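Local coordinates for protein PLP-Dependent L-Arginine Hydroxylase MppP (Streptomyces wadayamensis, PDB 5DJ1) that hydroxylates L-arginine with the help of pyridoxal 5'-phosphate and belongs to an aminotransferase family whose members are generally transaminases, at residues B[111-116]-B[132-137]; B[182-187]-B[212-217]. All coordinates share one frame; numbering follows the deposited sequence.

Interaction 1: B[111-116]-B[132-137]. With MG (magnesium ion), chain G.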
ATOM      1  N   VAL B 111      -8.818  22.050  -2.018  1.00 15.76           N
ATOM      2  CA  VAL B 111      -8.990  22.725  -3.294  1.00 16.59           C
ATOM      3  C   VAL B 111     -10.105  22.026  -4.079  1.00 17.34           C
ATOM      4  O   VAL B 111     -10.321  20.815  -3.971  1.00 16.25           O
ATOM      5  CB  VAL B 111      -7.671  22.780  -4.095  1.00 17.19           C
ATOM      6  CG1 VAL B 111      -7.137  21.379  -4.469  1.00 19.40           C
ATOM      7  CG2 VAL B 111      -7.852  23.644  -5.352  1.00 18.03           C
ATOM      8  N   HIS B 112     -10.836  22.807  -4.848  1.00 17.45           N
ATOM      9  CA  HIS B 112     -12.022  22.326  -5.541  1.00 17.34           C
ATOM     10  C   HIS B 112     -11.993  22.971  -6.936  1.00 18.35           C
ATOM     11  O   HIS B 112     -11.943  24.176  -7.040  1.00 19.08           O
ATOM     12  CB  HIS B 112     -13.299  22.711  -4.743  1.00 18.09           C
ATOM     13  CG  HIS B 112     -14.581  22.193  -5.331  1.00 17.35           C
ATOM     14  ND1 HIS B 112     -15.448  22.993  -6.050  1.00 20.37           N
ATOM     15  CD2 HIS B 112     -15.128  20.954  -5.329  1.00 16.79           C
ATOM     16  CE1 HIS B 112     -16.473  22.263  -6.464  1.00 26.30           C
ATOM     17  NE2 HIS B 112     -16.305  21.025  -6.034  1.00 18.44           N
ATOM     18  N   PRO B 113     -12.029  22.179  -8.011  1.00 18.49           N
ATOM     19  CA  PRO B 113     -12.024  20.714  -8.075  1.00 17.80           C
ATOM     20  C   PRO B 113     -10.700  20.108  -7.707  1.00 20.38           C
ATOM     21  O   PRO B 113      -9.681  20.820  -7.675  1.00 17.59           O
ATOM     22  CB  PRO B 113     -12.339  20.434  -9.547  1.00 18.52           C
ATOM     23  CG  PRO B 113     -11.767  21.611 -10.258  1.00 19.46           C
ATOM     24  CD  PRO B 113     -11.996  22.784  -9.352  1.00 19.54           C
ATOM     25  N   THR B 114     -10.698  18.800  -7.459  1.00 16.59           N
ATOM     26  CA  THR B 114      -9.439  18.074  -7.403  1.00 16.26           C
ATOM     27  C   THR B 114      -9.706  16.575  -7.570  1.00 15.79           C
ATOM     28  O   THR B 114     -10.839  16.131  -7.758  1.00 20.01           O
ATOM     29  CB  THR B 114      -8.679  18.378  -6.099  1.00 19.21           C
ATOM     30  OG1 THR B 114      -7.313  17.963  -6.222  1.00 23.67           O
ATOM     31  CG2 THR B 114      -9.293  17.651  -4.876  1.00 20.54           C
ATOM     32  N   PHE B 115      -8.627  15.808  -7.496  1.00 16.08           N
ATOM     33  CA  PHE B 115      -8.607  14.352  -7.471  1.00 23.16           C
ATOM     34  C   PHE B 115      -9.524  13.878  -6.354  1.00 17.58           C
ATOM     35  O   PHE B 115      -9.168  14.001  -5.179  1.00 20.03           O
ATOM     36  CB  PHE B 115      -7.160  13.875  -7.241  1.00 30.81           C
ATOM     37  CG  PHE B 115      -6.974  12.399  -7.328  1.00 38.08           C
ATOM     38  CD1 PHE B 115      -7.247  11.717  -8.514  1.00 51.65           C
ATOM     39  CD2 PHE B 115      -6.460  11.695  -6.256  1.00 34.08           C
ATOM     40  CE1 PHE B 115      -7.047  10.346  -8.612  1.00 56.74           C
ATOM     41  CE2 PHE B 115      -6.254  10.318  -6.344  1.00 43.40           C
ATOM     42  CZ  PHE B 115      -6.552   9.642  -7.524  1.00 49.42           C
ATOM     43  N   ASP B 116     -10.688  13.333  -6.695  1.00 14.76           N
ATOM     44  CA  ASP B 116     -11.748  13.199  -5.690  1.00 19.52           C
ATOM     45  C   ASP B 116     -11.525  12.061  -4.715  1.00 20.92           C
ATOM     46  O   ASP B 116     -12.203  12.014  -3.667  1.00 21.86           O
ATOM     47  CB  ASP B 116     -13.109  13.042  -6.371  1.00 33.39           C
ATOM     48  CG  ASP B 116     -13.155  11.853  -7.325  1.00 50.92           C
ATOM     49  OD1 ASP B 116     -12.287  11.773  -8.224  1.00 56.50           O
ATOM     50  OD2 ASP B 116     -14.057  10.997  -7.159  1.00 35.82           O
ATOM     51  N   VAL B 132     -12.274  25.064  -1.347  1.00 17.23           N
ATOM     52  CA  VAL B 132     -11.667  26.336  -1.765  1.00 21.86           C
ATOM     53  C   VAL B 132     -11.539  26.320  -3.285  1.00 19.59           C
ATOM     54  O   VAL B 132     -10.787  25.507  -3.843  1.00 18.41           O
ATOM     55  CB  VAL B 132     -10.295  26.579  -1.121  1.00 18.12           C
ATOM     56  CG1 VAL B 132      -9.791  27.966  -1.467  1.00 21.56           C
ATOM     57  CG2 VAL B 132     -10.383  26.387   0.375  1.00 19.92           C
ATOM     58  N   GLU B 133     -12.269  27.211  -3.951  1.00 19.60           N
ATOM     59  CA  GLU B 133     -12.158  27.322  -5.402  1.00 20.29           C
ATOM     60  C   GLU B 133     -10.759  27.784  -5.783  1.00 24.89           C
ATOM     61  O   GLU B 133     -10.099  28.486  -5.017  1.00 20.91           O
ATOM     62  CB  GLU B 133     -13.181  28.323  -5.970  1.00 21.29           C
ATOM     63  CG  GLU B 133     -14.629  27.903  -5.856  1.00 41.06           C
ATOM     64  CD  GLU B 133     -14.922  26.550  -6.510  1.00 41.66           C
ATOM     65  OE1 GLU B 133     -14.520  26.302  -7.685  1.00 33.81           O
ATOM     66  OE2 GLU B 133     -15.546  25.719  -5.821  1.00 33.26           O
ATOM     67  N   GLU B 134     -10.330  27.418  -7.001  1.00 24.71           N
ATOM     68  CA  GLU B 134      -8.952  27.666  -7.411  1.00 24.60           C
ATOM     69  C   GLU B 134      -8.632  29.148  -7.494  1.00 28.43           C
ATOM     70  O   GLU B 134      -7.547  29.571  -7.075  1.00 27.72           O
ATOM     71  CB  GLU B 134      -8.660  27.016  -8.767  1.00 25.24           C
ATOM     72  CG  GLU B 134      -8.497  25.517  -8.706  1.00 21.52           C
ATOM     73  CD  GLU B 134      -7.944  24.947 -10.032  1.00 28.06           C
ATOM     74  OE1 GLU B 134      -8.455  25.306 -11.098  1.00 30.18           O
ATOM     75  OE2 GLU B 134      -7.024  24.115 -10.003  1.00 25.49           O
ATOM     76  N   ASP B 135      -9.538  29.952  -8.061  1.00 24.79           N
ATOM     77  CA  ASP B 135      -9.242  31.374  -8.216  1.00 28.71           C
ATOM     78  C   ASP B 135      -9.046  32.030  -6.864  1.00 28.36           C
ATOM     79  O   ASP B 135      -8.160  32.875  -6.697  1.00 30.87           O
ATOM     80  CB  ASP B 135     -10.349  32.073  -8.998  1.00 32.64           C
ATOM     81  CG  ASP B 135     -10.222  31.869 -10.504  1.00 57.14           C
ATOM     82  OD1 ASP B 135      -9.139  31.423 -10.976  1.00 57.37           O
ATOM     83  OD2 ASP B 135     -11.210  32.163 -11.215  1.00 64.02           O
ATOM     84  N   ALA B 136      -9.818  31.606  -5.869  1.00 23.68           N
ATOM     85  CA  ALA B 136      -9.647  32.125  -4.519  1.00 32.14           C
ATOM     86  C   ALA B 136      -8.328  31.652  -3.895  1.00 24.95           C
ATOM     87  O   ALA B 136      -7.644  32.426  -3.229  1.00 27.44           O
ATOM     88  CB  ALA B 136     -10.839  31.703  -3.650  1.00 26.02           C
ATOM     89  N   LEU B 137      -7.973  30.381  -4.075  1.00 22.13           N
ATOM     90  CA  LEU B 137      -6.737  29.854  -3.491  1.00 25.68           C
ATOM     91  C   LEU B 137      -5.498  30.524  -4.083  1.00 22.43           C
ATOM     92  O   LEU B 137      -4.561  30.870  -3.353  1.00 24.88           O
ATOM     93  CB  LEU B 137      -6.666  28.340  -3.706  1.00 23.15           C
ATOM     94  CG  LEU B 137      -5.407  27.596  -3.227  1.00 24.89           C
ATOM     95  CD1 LEU B 137      -5.400  27.477  -1.705  1.00 27.81           C
ATOM     96  CD2 LEU B 137      -5.334  26.241  -3.864  1.00 30.21           C
TER
HETATM   97 MG    MG G 501     -16.177  10.758  -6.173  1.00 35.23          MG
HETATM   98  O   HOH W   1     -12.293  26.198  -8.898  1.00 25.41           O
HETATM   99  O   HOH W   2     -15.175   8.914  -5.474  1.00 25.17           O
HETATM  100  O   HOH W   3     -16.856   9.601  -7.935  1.00 28.63           O
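ND1 of His112 donates a hydrogen bond to OE2 of Glu133 over 2.7 Å, the two side chains running alongside each other. The carboxylate receives it on its syn side, at the edge of the imidazole, with the two planes 79° apart. The imidazole gets there because its CG stands anti to the backbone N (chi1 -177°), while the glutamate chain folds back at chi2 (-56°). Glu133 OE1 accepts a hydrogen bond from a water that also donates to His112 O and accepts from Glu134 N, tying the strand end to the first turn of the helix. Glu133 is the N-cap of that helix. The strands pair in parallel, His112 N reaching Val132 O at 2.9 Å from above the carbonyl plane. On the opposite face of the sheet from His112, CG2 of Val111 rests 3.9 Å from both CG of Glu134 and CD2 of Leu137; the Glu134 carboxylate itself bonds to Thr162 and Asn159. Farther on, Asp116 OD2 binds magnesium at 2.4 Å. The contact closes the beta-alpha-beta unit of strand 107-112, helix 116-124 and strand 128-133, with strand 152-156 on the other side of 107-112 and helix 134-139 leading away.

Interaction 2: B[182-187]-B[212-217]; sequences GTVLAL and RWVVIE
Gly182 O accepts a hydrogen bond from NH1 of Arg212 at 2.8 Å, the carbonyl oxygen lying in the guanidinium plane at its edge. The arginine chain bends at chi3 (64°), which turns the group back across Val184, whose CG2 sits over the centre of one guanidinium face, 3.4 Å above the plane. NE is satisfied by Ile239 O, so two backbone carbonyls hold the group's rotation. Shortening Arg212 to an alanine removes both donors, and Gly182 O and Ile239 O would probably lose these partners while CG2 of Val184 lost its guanidinium cover. Gly182 itself, with positive phi, ends helix 168-181 in a Schellman motif, and the arginine thus ties the helix end to the neighbouring strand.

From there the backbones zip up as a parallel pair. At its mouth a water donates to Thr183 O and accepts from Arg212 N. Four direct bonds follow: Leu185 N to Arg212 O, Val214 N to Leu185 O (2.9 Å), Leu187 N to Val214 O, and Ile216 N to Leu187 O (2.8 Å), the first and last nearly straight (173° and 171°). The backbone of Val184 and Ala186 pairs on the other side with Gly151, Val153 and Val155, in and just before strand 152-156, while Trp213 N turns the other way to Ser236 OG. On the face of Val184 and Ala186, CG1 of Val214 packs 3.6 Å from CB of Ala186 and 4.0 Å from CG1 of Val184.

The pair forms the middle of the mixed sheet and belongs to the beta-alpha-beta unit of strand 184-188, helix 202-209 and strand 212-218. Helix 202-209 covers the face of Leu185, Trp213 and Val215 through Leu206, and helix 90-101 lies against Val214 and Ile216 on the other.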
ATOM      1  N   GLY B 182      -1.432  28.050  13.193  1.00 24.31           N
ATOM      2  CA  GLY B 182      -1.209  26.694  13.661  1.00 20.13           C
ATOM      3  C   GLY B 182      -1.815  25.615  12.787  1.00 21.15           C
ATOM      4  O   GLY B 182      -2.009  24.484  13.245  1.00 23.57           O
ATOM      5  N   THR B 183      -2.095  25.945  11.538  1.00 21.05           N
ATOM      6  CA  THR B 183      -2.701  25.061  10.552  1.00 20.26           C
ATOM      7  C   THR B 183      -1.664  24.212   9.836  1.00 17.01           C
ATOM      8  O   THR B 183      -0.584  24.698   9.484  1.00 23.69           O
ATOM      9  CB  THR B 183      -3.428  25.910   9.508  1.00 27.16           C
ATOM     10  OG1 THR B 183      -4.152  26.939  10.177  1.00 31.94           O
ATOM     11  CG2 THR B 183      -4.376  25.078   8.710  1.00 28.16           C
ATOM     12  N   VAL B 184      -2.025  22.965   9.563  1.00 15.20           N
ATOM     13  CA  VAL B 184      -1.223  22.100   8.703  1.00 15.67           C
ATOM     14  C   VAL B 184      -1.438  22.517   7.251  1.00 17.57           C
ATOM     15  O   VAL B 184      -2.587  22.626   6.799  1.00 18.08           O
ATOM     16  CB  VAL B 184      -1.599  20.624   8.910  1.00 15.75           C
ATOM     17  CG1 VAL B 184      -0.780  19.739   8.006  1.00 15.26           C
ATOM     18  CG2 VAL B 184      -1.416  20.202  10.392  1.00 16.28           C
ATOM     19  N   LEU B 185      -0.338  22.736   6.515  1.00 21.08           N
ATOM     20  CA  LEU B 185      -0.364  22.883   5.060  1.00 17.68           C
ATOM     21  C   LEU B 185       0.084  21.574   4.408  1.00 16.81           C
ATOM     22  O   LEU B 185       1.223  21.132   4.606  1.00 17.23           O
ATOM     23  CB  LEU B 185       0.523  24.040   4.596  1.00 22.63           C
ATOM     24  CG  LEU B 185       0.519  24.342   3.092  1.00 24.13           C
ATOM     25  CD1 LEU B 185      -0.911  24.612   2.534  1.00 20.04           C
ATOM     26  CD2 LEU B 185       1.422  25.554   2.827  1.00 23.86           C
ATOM     27  N   ALA B 186      -0.817  20.963   3.648  1.00 17.25           N
ATOM     28  CA  ALA B 186      -0.608  19.681   2.971  1.00 18.26           C
ATOM     29  C   ALA B 186      -0.617  19.885   1.462  1.00 17.11           C
ATOM     30  O   ALA B 186      -1.522  20.547   0.929  1.00 20.75           O
ATOM     31  CB  ALA B 186      -1.704  18.683   3.348  1.00 15.41           C
ATOM     32  N   LEU B 187       0.391  19.341   0.783  1.00 15.07           N
ATOM     33  CA  LEU B 187       0.482  19.397  -0.670  1.00 15.52           C
ATOM     34  C   LEU B 187       0.557  17.994  -1.259  1.00 16.58           C
ATOM     35  O   LEU B 187       1.323  17.149  -0.779  1.00 18.63           O
ATOM     36  CB  LEU B 187       1.713  20.177  -1.148  1.00 17.12           C
ATOM     37  CG  LEU B 187       1.998  21.583  -0.627  1.00 19.63           C
ATOM     38  CD1 LEU B 187       3.259  22.074  -1.303  1.00 20.00           C
ATOM     39  CD2 LEU B 187       0.838  22.540  -0.852  1.00 21.77           C
ATOM     40  N   ARG B 212       3.524  24.095  10.076  1.00 17.69           N
ATOM     41  CA  ARG B 212       3.430  22.644  10.051  1.00 17.69           C
ATOM     42  C   ARG B 212       3.122  22.225   8.621  1.00 22.76           C
ATOM     43  O   ARG B 212       2.182  22.749   8.020  1.00 22.64           O
ATOM     44  CB  ARG B 212       2.325  22.157  10.996  1.00 16.24           C
ATOM     45  CG  ARG B 212       2.433  22.667  12.480  1.00 18.62           C
ATOM     46  CD  ARG B 212       1.103  22.569  13.194  1.00 16.04           C
ATOM     47  NE  ARG B 212       0.630  21.206  13.343  1.00 17.32           N
ATOM     48  CZ  ARG B 212      -0.621  20.871  13.663  1.00 14.88           C
ATOM     49  NH1 ARG B 212      -1.534  21.806  13.860  1.00 19.86           N
ATOM     50  NH2 ARG B 212      -0.948  19.592  13.799  1.00 15.08           N
ATOM     51  N   TRP B 213       3.908  21.313   8.044  1.00 16.19           N
ATOM     52  CA  TRP B 213       3.670  20.982   6.636  1.00 16.80           C
ATOM     53  C   TRP B 213       3.857  19.498   6.365  1.00 18.59           C
ATOM     54  O   TRP B 213       4.558  18.770   7.082  1.00 15.20           O
ATOM     55  CB  TRP B 213       4.554  21.827   5.683  1.00 17.20           C
ATOM     56  CG  TRP B 213       6.045  21.732   5.933  1.00 19.18           C
ATOM     57  CD1 TRP B 213       6.804  22.609   6.619  1.00 18.24           C
ATOM     58  CD2 TRP B 213       6.937  20.692   5.474  1.00 17.33           C
ATOM     59  NE1 TRP B 213       8.139  22.184   6.638  1.00 18.63           N
ATOM     60  CE2 TRP B 213       8.231  21.007   5.942  1.00 18.07           C
ATOM     61  CE3 TRP B 213       6.760  19.532   4.724  1.00 20.65           C
ATOM     62  CZ2 TRP B 213       9.336  20.203   5.680  1.00 18.22           C
ATOM     63  CZ3 TRP B 213       7.863  18.728   4.464  1.00 17.48           C
ATOM     64  CH2 TRP B 213       9.127  19.063   4.939  1.00 19.68           C
ATOM     65  N   VAL B 214       3.187  19.058   5.310  1.00 17.25           N
ATOM     66  CA  VAL B 214       3.311  17.704   4.805  1.00 16.50           C
ATOM     67  C   VAL B 214       3.212  17.754   3.285  1.00 19.35           C
ATOM     68  O   VAL B 214       2.382  18.474   2.724  1.00 19.50           O
ATOM     69  CB  VAL B 214       2.261  16.751   5.435  1.00 16.17           C
ATOM     70  CG1 VAL B 214       0.886  17.313   5.371  1.00 17.35           C
ATOM     71  CG2 VAL B 214       2.338  15.325   4.769  1.00 19.29           C
ATOM     72  N   VAL B 215       4.085  17.017   2.615  1.00 16.01           N
ATOM     73  CA  VAL B 215       4.048  16.884   1.164  1.00 16.24           C
ATOM     74  C   VAL B 215       3.998  15.407   0.833  1.00 20.33           C
ATOM     75  O   VAL B 215       4.763  14.614   1.395  1.00 16.41           O
ATOM     76  CB  VAL B 215       5.264  17.536   0.478  1.00 16.94           C
ATOM     77  CG1 VAL B 215       5.179  17.420  -1.070  1.00 17.88           C
ATOM     78  CG2 VAL B 215       5.413  18.990   0.893  1.00 17.31           C
ATOM     79  N   ILE B 216       3.111  15.043  -0.084  1.00 15.43           N
ATOM     80  CA  ILE B 216       3.069  13.694  -0.641  1.00 15.75           C
ATOM     81  C   ILE B 216       3.542  13.779  -2.087  1.00 16.88           C
ATOM     82  O   ILE B 216       2.792  14.232  -2.966  1.00 17.31           O
ATOM     83  CB  ILE B 216       1.674  13.070  -0.560  1.00 15.29           C
ATOM     84  CG1 ILE B 216       1.191  13.015   0.885  1.00 19.02           C
ATOM     85  CG2 ILE B 216       1.727  11.638  -1.169  1.00 13.90           C
ATOM     86  CD1 ILE B 216      -0.269  12.510   1.027  1.00 20.53           C
ATOM     87  N   GLU B 217       4.782  13.352  -2.333  1.00 16.13           N
ATOM     88  CA  GLU B 217       5.279  13.152  -3.690  1.00 15.82           C
ATOM     89  C   GLU B 217       4.830  11.785  -4.189  1.00 17.64           C
ATOM     90  O   GLU B 217       4.482  10.895  -3.409  1.00 16.68           O
ATOM     91  CB  GLU B 217       6.813  13.196  -3.750  1.00 20.19           C
ATOM     92  CG  GLU B 217       7.475  14.347  -3.024  1.00 20.16           C
ATOM     93  CD  GLU B 217       7.544  15.645  -3.857  1.00 19.59           C
ATOM     94  OE1 GLU B 217       7.133  15.642  -5.046  1.00 22.97           O
ATOM     95  OE2 GLU B 217       8.017  16.659  -3.304  1.00 21.60           O
TER
HETATM   96  O   HOH W   4       1.383  25.744  10.981  1.00 15.77           O

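Both contacts belong to one mixed seven-stranded sheet, with strand 152-156 between their inner strands: 107-112 of interaction 1 flanks it on one side and 184-188 of interaction 2 on the other. Their centres are 16 Å apart and their nearest atoms about 7 Å, without touching. Along the chain both segments of interaction 1 precede those of interaction 2, and each contact joins the two strands of its own beta-alpha-beta unit. Interaction 1 includes an edge strand of the sheet within this chain, 128-133, and runs on to the magnesium-binding Asp116, whereas interaction 2 lies deeper in the sheet, away from the magnesium site. Together they build much of the parallel part of the aminotransferase-type large domain.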